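Local coordinates for hypothetical protein MG296 homolog (Mycoplasma pneumoniae, PDB 2I15) that is of unknown function but folds into an all-helical chain that assembles with other copies of itself in the crystal, at residues K24-F27 against E28-R31; A13-Q16 against F17-E21; C95-S98 against F99-L103. One frame throughout, in Å; residues are numbered along the deposited sequence.

How the contacts relate
Contacts 2, 1 and 3 follow one another along the chain. Contact 2 lies inside helix 9-23, contact 1 turns out of the loop behind that helix into the start of helix 27-41, and contact 3 lies on helix 92-113. The centres of contacts 1 and 2 are about 15 Å apart. Contact 3 is on the opposite side of the chain's centre, with its own centre about 39 Å from contact 1 and 43 Å from contact 2. In the assembly, Leu14 and Val18 of the second subunit pack on Phe99 and Leu103 of contact 3.

Contact 1 of 3, residues K24-F27 against E28-R31; sequences KVDF and ETFR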
ATOM      1  N   LYS A  24      15.899  37.297  14.128  1.00 22.29           N
ATOM      2  CA  LYS A  24      16.469  37.383  12.784  1.00 22.19           C
ATOM      3  C   LYS A  24      15.702  36.579  11.742  1.00 21.70           C
ATOM      4  O   LYS A  24      16.224  36.284  10.666  1.00 23.17           O
ATOM      5  CB  LYS A  24      17.930  36.918  12.806  1.00 34.98           C
ATOM      6  CG  LYS A  24      18.141  35.427  13.091  1.00 37.57           C
ATOM      7  CD  LYS A  24      19.571  35.004  12.723  1.00 38.66           C
ATOM      8  CE  LYS A  24      19.906  33.579  13.149  1.00 37.27           C
ATOM      9  NZ  LYS A  24      20.315  32.759  11.987  1.00 40.93           N
ATOM     10  N   VAL A  25      14.467  36.215  12.062  1.00 23.21           N
ATOM     11  CA  VAL A  25      13.621  35.447  11.146  1.00 20.22           C
ATOM     12  C   VAL A  25      12.388  36.329  10.933  1.00 21.40           C
ATOM     13  O   VAL A  25      12.039  37.113  11.813  1.00 21.13           O
ATOM     14  CB  VAL A  25      13.223  34.063  11.808  1.00 22.58           C
ATOM     15  CG1 VAL A  25      11.810  34.097  12.349  1.00 18.71           C
ATOM     16  CG2 VAL A  25      13.390  32.942  10.840  1.00 20.43           C
ATOM     17  N   ASP A  26      11.730  36.225   9.783  1.00 32.48           N
ATOM     18  CA  ASP A  26      10.527  37.027   9.556  1.00 33.74           C
ATOM     19  C   ASP A  26       9.514  36.570  10.604  1.00 34.08           C
ATOM     20  O   ASP A  26       9.132  35.397  10.607  1.00 34.77           O
ATOM     21  CB  ASP A  26       9.967  36.779   8.153  1.00 29.57           C
ATOM     22  CG  ASP A  26       8.809  37.701   7.819  1.00 31.92           C
ATOM     23  OD1 ASP A  26       9.002  38.937   7.858  1.00 31.30           O
ATOM     24  OD2 ASP A  26       7.698  37.201   7.517  1.00 33.27           O
ATOM     25  N   PHE A  27       9.083  37.484  11.485  1.00 26.85           N
ATOM     26  CA  PHE A  27       8.136  37.129  12.557  1.00 26.48           C
ATOM     27  C   PHE A  27       6.859  36.487  12.063  1.00 26.11           C
ATOM     28  O   PHE A  27       6.510  35.381  12.472  1.00 27.03           O
ATOM     29  CB  PHE A  27       7.732  38.337  13.430  1.00 23.44           C
ATOM     30  CG  PHE A  27       6.583  38.023  14.358  1.00 20.94           C
ATOM     31  CD1 PHE A  27       6.780  37.217  15.483  1.00 18.90           C
ATOM     32  CD2 PHE A  27       5.283  38.409  14.033  1.00 19.41           C
ATOM     33  CE1 PHE A  27       5.695  36.780  16.256  1.00 19.34           C
ATOM     34  CE2 PHE A  27       4.179  37.974  14.803  1.00 19.44           C
ATOM     35  CZ  PHE A  27       4.389  37.164  15.912  1.00 18.44           C
ATOM     36  N   GLU A  28       6.152  37.216  11.209  1.00 30.22           N
ATOM     37  CA  GLU A  28       4.893  36.764  10.643  1.00 30.57           C
ATOM     38  C   GLU A  28       4.958  35.409   9.904  1.00 30.77           C
ATOM     39  O   GLU A  28       3.948  34.705   9.814  1.00 31.55           O
ATOM     40  CB  GLU A  28       4.365  37.838   9.698  1.00 32.34           C
ATOM     41  CG  GLU A  28       2.898  38.151   9.892  1.00 35.62           C
ATOM     42  CD  GLU A  28       2.626  38.954  11.148  1.00 35.34           C
ATOM     43  OE1 GLU A  28       3.242  40.031  11.314  1.00 35.91           O
ATOM     44  OE2 GLU A  28       1.787  38.509  11.959  1.00 36.87           O
ATOM     45  N   THR A  29       6.121  35.049   9.361  1.00 25.36           N
ATOM     46  CA  THR A  29       6.271  33.776   8.654  1.00 25.05           C
ATOM     47  C   THR A  29       6.503  32.708   9.706  1.00 26.11           C
ATOM     48  O   THR A  29       5.997  31.587   9.597  1.00 27.75           O
ATOM     49  CB  THR A  29       7.494  33.769   7.708  1.00 25.89           C
ATOM     50  OG1 THR A  29       7.285  34.709   6.648  1.00 27.26           O
ATOM     51  CG2 THR A  29       7.712  32.382   7.120  1.00 25.29           C
ATOM     52  N   PHE A  30       7.319  33.052  10.702  1.00 20.17           N
ATOM     53  CA  PHE A  30       7.610  32.143  11.801  1.00 18.67           C
ATOM     54  C   PHE A  30       6.300  31.848  12.518  1.00 19.19           C
ATOM     55  O   PHE A  30       5.944  30.686  12.720  1.00 17.87           O
ATOM     56  CB  PHE A  30       8.587  32.779  12.795  1.00 24.00           C
ATOM     57  CG  PHE A  30       8.674  32.037  14.106  1.00 25.07           C
ATOM     58  CD1 PHE A  30       9.408  30.863  14.211  1.00 22.29           C
ATOM     59  CD2 PHE A  30       7.987  32.495  15.228  1.00 24.25           C
ATOM     60  CE1 PHE A  30       9.452  30.157  15.406  1.00 22.85           C
ATOM     61  CE2 PHE A  30       8.027  31.787  16.424  1.00 24.08           C
ATOM     62  CZ  PHE A  30       8.763  30.620  16.512  1.00 23.36           C
ATOM     63  N   ARG A  31       5.586  32.917  12.888  1.00 22.17           N
ATOM     64  CA  ARG A  31       4.304  32.828  13.586  1.00 21.54           C
ATOM     65  C   ARG A  31       3.341  31.808  12.972  1.00 22.67           C
ATOM     66  O   ARG A  31       2.693  31.041  13.688  1.00 20.64           O
ATOM     67  CB  ARG A  31       3.627  34.210  13.608  1.00 22.39           C
ATOM     68  CG  ARG A  31       2.289  34.234  14.366  1.00 21.02           C
ATOM     69  CD  ARG A  31       1.143  34.743  13.525  1.00 21.61           C
ATOM     70  NE  ARG A  31       1.041  36.200  13.452  1.00 20.98           N
ATOM     71  CZ  ARG A  31       0.752  36.995  14.481  1.00 19.06           C
ATOM     72  NH1 ARG A  31       0.537  36.490  15.685  1.00 16.56           N
ATOM     73  NH2 ARG A  31       0.659  38.302  14.305  1.00 18.79           N
TER
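Asp26 and Thr29 lock the beginning of helix 27-41. Asp26 is the N-cap, and with its CG anti to the backbone N (chi1 -174°) its carboxylate is brought back over the first turn. There OD2 takes a hydrogen bond from Thr29 OG1 at 2.7 Å, on the anti side, 16° out of the carboxylate plane, and a weak one from Thr29 N at 3.2 Å. The backbone adds the first helical bonds, from Phe30 N to Asp26 O and from Arg31 N to Phe27 O, the latter 2.7 Å long.

The apolar part is a hydrophobic staple. Val25, just before the cap, sets its CG1 3.5 Å from Phe30 CB, the two side chains meeting at about a right angle, while the Phe30 ring goes on to an edge-to-face contact with Phe22 of the preceding helix.

Phe27 and Arg31 meet one turn apart. Arg31 CB lies over a face of the ring, 4.2 Å from the centroid, a CH-pi contact. The arginine chain then bends round the rim, and Phe27 CE2 comes to lie 3.5 Å above the centre of the guanidinium, with the two planes 74° apart. A salt bridge fixes that guanidinium in rotation: Arg31 NE and NH2 both grip Glu28 OE2 side-on, NH2 at 2.6 Å.

With its acid at the cap, a staple behind it and an ion pair between Glu28 and Arg31 just after it, this is a well-defined helix start on the surface, and the negative charge of Asp26 would be expected to suit the positive end of the helix dipole.

Contact 2 of 3, residues A13-Q16 against F17-E21; sequences ALKQ and FVQTE
Ala13 opens the run on helix 9-23 through its backbone, its O accepting from Phe17 N at 2.7 Å. The CB of Phe17 rests against the same carbonyl and against that of Leu14.

Leu14 follows with the next i to i+4 bond, Val18 N to Leu14 O at 3.2 Å. Its side chain starts away from the second half of the run, but the tip swings back so that CD2 reaches Val18 CG1 at 4.1 Å, a loose apolar touch between two branches that meet at a slant.

Lys15 runs alongside Gln19, both chains pointing the same way. The lysine bends twice near its end, at chi3 67° and chi4 59°, which brings NZ round to the end of the Gln19 chain.

Gln16, poorly ordered in its side chain, contributes most through its carbonyl. Its O takes two hydrogen bonds from Thr20, from N and from OG1, each 2.8 Å long. The two donors arrive from opposite faces of the carbonyl plane. Thr20 OG1 stands beside its own backbone N (chi1 -64°), and from there it folds back along the helix to the preceding turn.

The whole run lies on the protein surface, in the helix that opens the chain. At its end Glu21 OE2 forms a salt bridge with Lys24 NZ, where the chain leaves this helix and turns into helix 27-41.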
ATOM      1  N   ALA A  13      23.313  31.183  27.350  1.00 33.79           N
ATOM      2  CA  ALA A  13      23.589  31.105  25.925  1.00 33.55           C
ATOM      3  C   ALA A  13      22.486  30.426  25.135  1.00 32.62           C
ATOM      4  O   ALA A  13      22.087  30.911  24.083  1.00 32.33           O
ATOM      5  CB  ALA A  13      24.934  30.393  25.703  1.00 31.45           C
ATOM      6  N   LEU A  14      22.021  29.285  25.631  1.00 33.47           N
ATOM      7  CA  LEU A  14      20.947  28.560  24.973  1.00 33.98           C
ATOM      8  C   LEU A  14      19.816  29.554  24.725  1.00 35.03           C
ATOM      9  O   LEU A  14      19.313  29.683  23.604  1.00 35.44           O
ATOM     10  CB  LEU A  14      20.452  27.422  25.860  1.00 33.77           C
ATOM     11  CG  LEU A  14      20.087  26.094  25.196  1.00 34.94           C
ATOM     12  CD1 LEU A  14      19.124  25.327  26.119  1.00 31.12           C
ATOM     13  CD2 LEU A  14      19.454  26.311  23.818  1.00 33.83           C
ATOM     14  N   LYS A  15      19.458  30.282  25.779  1.00 29.94           N
ATOM     15  CA  LYS A  15      18.402  31.288  25.722  1.00 31.95           C
ATOM     16  C   LYS A  15      18.734  32.393  24.704  1.00 33.12           C
ATOM     17  O   LYS A  15      17.902  32.786  23.873  1.00 32.15           O
ATOM     18  CB  LYS A  15      18.214  31.919  27.105  1.00 33.22           C
ATOM     19  CG  LYS A  15      17.062  32.894  27.172  1.00 33.54           C
ATOM     20  CD  LYS A  15      17.125  33.732  28.435  1.00 34.13           C
ATOM     21  CE  LYS A  15      18.325  34.660  28.427  1.00 33.97           C
ATOM     22  NZ  LYS A  15      18.313  35.596  27.265  1.00 35.07           N
ATOM     23  N   GLN A  16      19.958  32.902  24.801  1.00 65.88           N
ATOM     24  CA  GLN A  16      20.451  33.956  23.920  1.00 65.71           C
ATOM     25  C   GLN A  16      20.299  33.502  22.467  1.00 63.52           C
ATOM     26  O   GLN A  16      19.913  34.272  21.589  1.00 62.91           O
ATOM     27  CB  GLN A  16      21.935  34.210  24.213  1.00 56.38           C
ATOM     28  CG  GLN A  16      22.454  35.596  23.871  1.00 59.22           C
ATOM     29  CD  GLN A  16      22.230  36.574  25.000  1.00 61.62           C
ATOM     30  OE1 GLN A  16      21.106  37.014  25.240  1.00 64.06           O
ATOM     31  NE2 GLN A  16      23.298  36.905  25.719  1.00 61.08           N
ATOM     32  N   PHE A  17      20.610  32.233  22.233  1.00 33.47           N
ATOM     33  CA  PHE A  17      20.557  31.642  20.895  1.00 31.76           C
ATOM     34  C   PHE A  17      19.166  31.573  20.227  1.00 31.14           C
ATOM     35  O   PHE A  17      18.965  32.107  19.128  1.00 29.67           O
ATOM     36  CB  PHE A  17      21.169  30.232  20.940  1.00 32.69           C
ATOM     37  CG  PHE A  17      21.061  29.493  19.651  1.00 31.35           C
ATOM     38  CD1 PHE A  17      21.942  29.743  18.618  1.00 32.26           C
ATOM     39  CD2 PHE A  17      20.023  28.599  19.444  1.00 31.57           C
ATOM     40  CE1 PHE A  17      21.785  29.115  17.389  1.00 32.83           C
ATOM     41  CE2 PHE A  17      19.850  27.965  18.229  1.00 29.60           C
ATOM     42  CZ  PHE A  17      20.730  28.221  17.196  1.00 32.39           C
ATOM     43  N   VAL A  18      18.208  30.916  20.881  1.00 36.50           N
ATOM     44  CA  VAL A  18      16.876  30.783  20.298  1.00 35.36           C
ATOM     45  C   VAL A  18      16.230  32.173  20.251  1.00 34.47           C
ATOM     46  O   VAL A  18      15.407  32.462  19.378  1.00 32.83           O
ATOM     47  CB  VAL A  18      16.011  29.768  21.104  1.00 27.89           C
ATOM     48  CG1 VAL A  18      16.908  28.853  21.930  1.00 28.10           C
ATOM     49  CG2 VAL A  18      15.047  30.463  21.970  1.00 28.68           C
ATOM     50  N   GLN A  19      16.628  33.028  21.192  1.00 26.90           N
ATOM     51  CA  GLN A  19      16.145  34.404  21.270  1.00 26.90           C
ATOM     52  C   GLN A  19      16.618  35.181  20.021  1.00 24.92           C
ATOM     53  O   GLN A  19      15.808  35.784  19.318  1.00 21.42           O
ATOM     54  CB  GLN A  19      16.689  35.049  22.553  1.00 47.52           C
ATOM     55  CG  GLN A  19      16.020  36.354  23.021  1.00 51.04           C
ATOM     56  CD  GLN A  19      16.441  36.751  24.456  1.00 54.06           C
ATOM     57  OE1 GLN A  19      15.651  36.664  25.407  1.00 55.65           O
ATOM     58  NE2 GLN A  19      17.692  37.180  24.605  1.00 54.79           N
ATOM     59  N   THR A  20      17.925  35.132  19.745  1.00 28.22           N
ATOM     60  CA  THR A  20      18.536  35.812  18.594  1.00 26.90           C
ATOM     61  C   THR A  20      18.025  35.184  17.288  1.00 28.06           C
ATOM     62  O   THR A  20      17.748  35.862  16.293  1.00 25.49           O
ATOM     63  CB  THR A  20      20.069  35.686  18.650  1.00 19.56           C
ATOM     64  OG1 THR A  20      20.562  36.368  19.815  1.00 19.76           O
ATOM     65  CG2 THR A  20      20.700  36.329  17.411  1.00 18.76           C
ATOM     66  N   GLU A  21      17.943  33.864  17.309  1.00 36.46           N
ATOM     67  CA  GLU A  21      17.458  33.090  16.186  1.00 36.31           C
ATOM     68  C   GLU A  21      16.078  33.638  15.778  1.00 36.36           C
ATOM     69  O   GLU A  21      15.830  33.942  14.612  1.00 37.03           O
ATOM     70  CB  GLU A  21      17.369  31.638  16.635  1.00 32.82           C
ATOM     71  CG  GLU A  21      17.833  30.581  15.632  1.00 36.50           C
ATOM     72  CD  GLU A  21      19.116  30.913  14.892  1.00 37.25           C
ATOM     73  OE1 GLU A  21      20.002  31.568  15.472  1.00 38.89           O
ATOM     74  OE2 GLU A  21      19.231  30.494  13.722  1.00 37.56           O
TER

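Contact 3 of 3, residues C95-S98 against F99-L103; sequences CCQS and FYEAL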
ATOM      1  N   CYS A  95      -8.335  -6.272   7.940  1.00 29.76           N
ATOM      2  CA  CYS A  95      -8.315  -5.524   9.200  1.00 29.34           C
ATOM      3  C   CYS A  95      -6.876  -5.318   9.674  1.00 27.24           C
ATOM      4  O   CYS A  95      -6.509  -4.242  10.144  1.00 28.00           O
ATOM      5  CB  CYS A  95      -9.104  -6.266  10.281  1.00 43.40           C
ATOM      6  SG  CYS A  95     -10.839  -6.541   9.881  1.00 54.01           S
ATOM      7  N   CYS A  96      -6.061  -6.361   9.552  1.00 28.88           N
ATOM      8  CA  CYS A  96      -4.664  -6.293   9.965  1.00 26.47           C
ATOM      9  C   CYS A  96      -3.865  -5.482   8.965  1.00 24.34           C
ATOM     10  O   CYS A  96      -2.831  -4.894   9.304  1.00 25.22           O
ATOM     11  CB  CYS A  96      -4.060  -7.691  10.036  1.00 24.14           C
ATOM     12  SG  CYS A  96      -4.575  -8.650  11.445  1.00 30.40           S
ATOM     13  N   GLN A  97      -4.332  -5.467   7.723  1.00 18.56           N
ATOM     14  CA  GLN A  97      -3.629  -4.733   6.693  1.00 17.40           C
ATOM     15  C   GLN A  97      -3.728  -3.253   7.043  1.00 15.60           C
ATOM     16  O   GLN A  97      -2.728  -2.543   6.994  1.00 13.50           O
ATOM     17  CB  GLN A  97      -4.238  -5.033   5.318  1.00 21.79           C
ATOM     18  CG  GLN A  97      -3.437  -4.440   4.166  1.00 20.92           C
ATOM     19  CD  GLN A  97      -2.067  -5.073   4.028  1.00 20.02           C
ATOM     20  OE1 GLN A  97      -1.115  -4.417   3.622  1.00 16.71           O
ATOM     21  NE2 GLN A  97      -1.964  -6.354   4.356  1.00 20.13           N
ATOM     22  N   SER A  98      -4.917  -2.805   7.448  1.00 25.42           N
ATOM     23  CA  SER A  98      -5.143  -1.400   7.810  1.00 26.42           C
ATOM     24  C   SER A  98      -4.360  -0.946   9.041  1.00 26.54           C
ATOM     25  O   SER A  98      -3.902   0.191   9.091  1.00 27.45           O
ATOM     26  CB  SER A  98      -6.625  -1.156   8.045  1.00 24.69           C
ATOM     27  OG  SER A  98      -7.369  -1.504   6.891  1.00 30.29           O
ATOM     28  N   PHE A  99      -4.219  -1.825  10.032  1.00 14.73           N
ATOM     29  CA  PHE A  99      -3.463  -1.517  11.244  1.00 15.12           C
ATOM     30  C   PHE A  99      -1.992  -1.323  10.860  1.00 15.70           C
ATOM     31  O   PHE A  99      -1.319  -0.404  11.347  1.00 15.91           O
ATOM     32  CB  PHE A  99      -3.549  -2.671  12.232  1.00 26.16           C
ATOM     33  CG  PHE A  99      -2.920  -2.377  13.571  1.00 28.45           C
ATOM     34  CD1 PHE A  99      -3.620  -1.664  14.537  1.00 27.76           C
ATOM     35  CD2 PHE A  99      -1.635  -2.839  13.876  1.00 28.12           C
ATOM     36  CE1 PHE A  99      -3.063  -1.416  15.792  1.00 27.98           C
ATOM     37  CE2 PHE A  99      -1.067  -2.593  15.134  1.00 27.63           C
ATOM     38  CZ  PHE A  99      -1.784  -1.880  16.090  1.00 26.28           C
ATOM     39  N   TYR A 100      -1.509  -2.170   9.957  1.00 21.87           N
ATOM     40  CA  TYR A 100      -0.126  -2.094   9.510  1.00 23.35           C
ATOM     41  C   TYR A 100       0.131  -0.882   8.617  1.00 23.39           C
ATOM     42  O   TYR A 100       1.114  -0.157   8.805  1.00 23.03           O
ATOM     43  CB  TYR A 100       0.267  -3.358   8.728  1.00 25.88           C
ATOM     44  CG  TYR A 100       1.592  -3.221   7.973  1.00 27.08           C
ATOM     45  CD1 TYR A 100       2.818  -3.414   8.616  1.00 26.29           C
ATOM     46  CD2 TYR A 100       1.610  -2.872   6.615  1.00 26.69           C
ATOM     47  CE1 TYR A 100       4.028  -3.273   7.922  1.00 27.70           C
ATOM     48  CE2 TYR A 100       2.810  -2.726   5.917  1.00 26.04           C
ATOM     49  CZ  TYR A 100       4.008  -2.924   6.572  1.00 28.47           C
ATOM     50  OH  TYR A 100       5.188  -2.791   5.864  1.00 26.50           O
ATOM     51  N   GLU A 101      -0.726  -0.674   7.627  1.00 21.88           N
ATOM     52  CA  GLU A 101      -0.511   0.429   6.710  1.00 22.66           C
ATOM     53  C   GLU A 101      -0.457   1.787   7.406  1.00 22.57           C
ATOM     54  O   GLU A 101       0.091   2.755   6.865  1.00 21.38           O
ATOM     55  CB  GLU A 101      -1.572   0.396   5.607  1.00 28.27           C
ATOM     56  CG  GLU A 101      -1.625  -0.950   4.879  1.00 33.01           C
ATOM     57  CD  GLU A 101      -2.367  -0.893   3.564  1.00 34.10           C
ATOM     58  OE1 GLU A 101      -3.486  -0.338   3.550  1.00 36.53           O
ATOM     59  OE2 GLU A 101      -1.834  -1.414   2.555  1.00 34.19           O
ATOM     60  N   ALA A 102      -0.977   1.840   8.628  1.00 26.15           N
ATOM     61  CA  ALA A 102      -0.968   3.075   9.413  1.00 25.01           C
ATOM     62  C   ALA A 102       0.305   3.167  10.265  1.00 25.41           C
ATOM     63  O   ALA A 102       0.723   4.255  10.644  1.00 25.81           O
ATOM     64  CB  ALA A 102      -2.203   3.137  10.317  1.00 10.42           C
ATOM     65  N   LEU A 103       0.931   2.028  10.542  1.00 18.71           N
ATOM     66  CA  LEU A 103       2.117   2.011  11.392  1.00 19.76           C
ATOM     67  C   LEU A 103       3.445   1.850  10.645  1.00 20.29           C
ATOM     68  O   LEU A 103       4.519   1.802  11.250  1.00 18.92           O
ATOM     69  CB  LEU A 103       1.954   0.898  12.444  1.00 21.35           C
ATOM     70  CG  LEU A 103       0.716   1.087  13.336  1.00 21.36           C
ATOM     71  CD1 LEU A 103       0.543  -0.072  14.251  1.00 16.98           C
ATOM     72  CD2 LEU A 103       0.870   2.391  14.137  1.00 20.40           C
TER
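Gln97 and Glu101 sit one turn apart on the alpha-helix 92-113, and their chains cross on its more open side. The bend at chi2 (66°) turns the Gln97 chain toward Glu101, and CG lies 3.8 Å from Glu101 CD, the amide plane standing 83° from the carboxylate. The Gln97 side chain also touches Val131 and Leu132, in the loop after helix 120-128.

Ser98 turns its hydroxyl back up the helix, where OG is hydrogen-bonded to Ser94 O, while its carbonyl accepts a weak bond from Ala102 N at 3.4 Å. Its side chain also touches Val75 of helix 57-75.

Phe99 is buried. CB lies 3.7 Å from Cys96 O, and the ring leads out of the contact to Ser71 and Ser72 of helix 57-75 and to Leu14 of the second subunit, so this stretch joins one helix of its own chain to a neighbouring copy. The Tyr100 ring goes another way, with OH hydrogen-bonded to Val134 N. One turn back, Tyr100 N gives its hydrogen to Cys96 O at 3.1 Å, and Tyr100 CB lies 3.5 Å from that same Cys96 O.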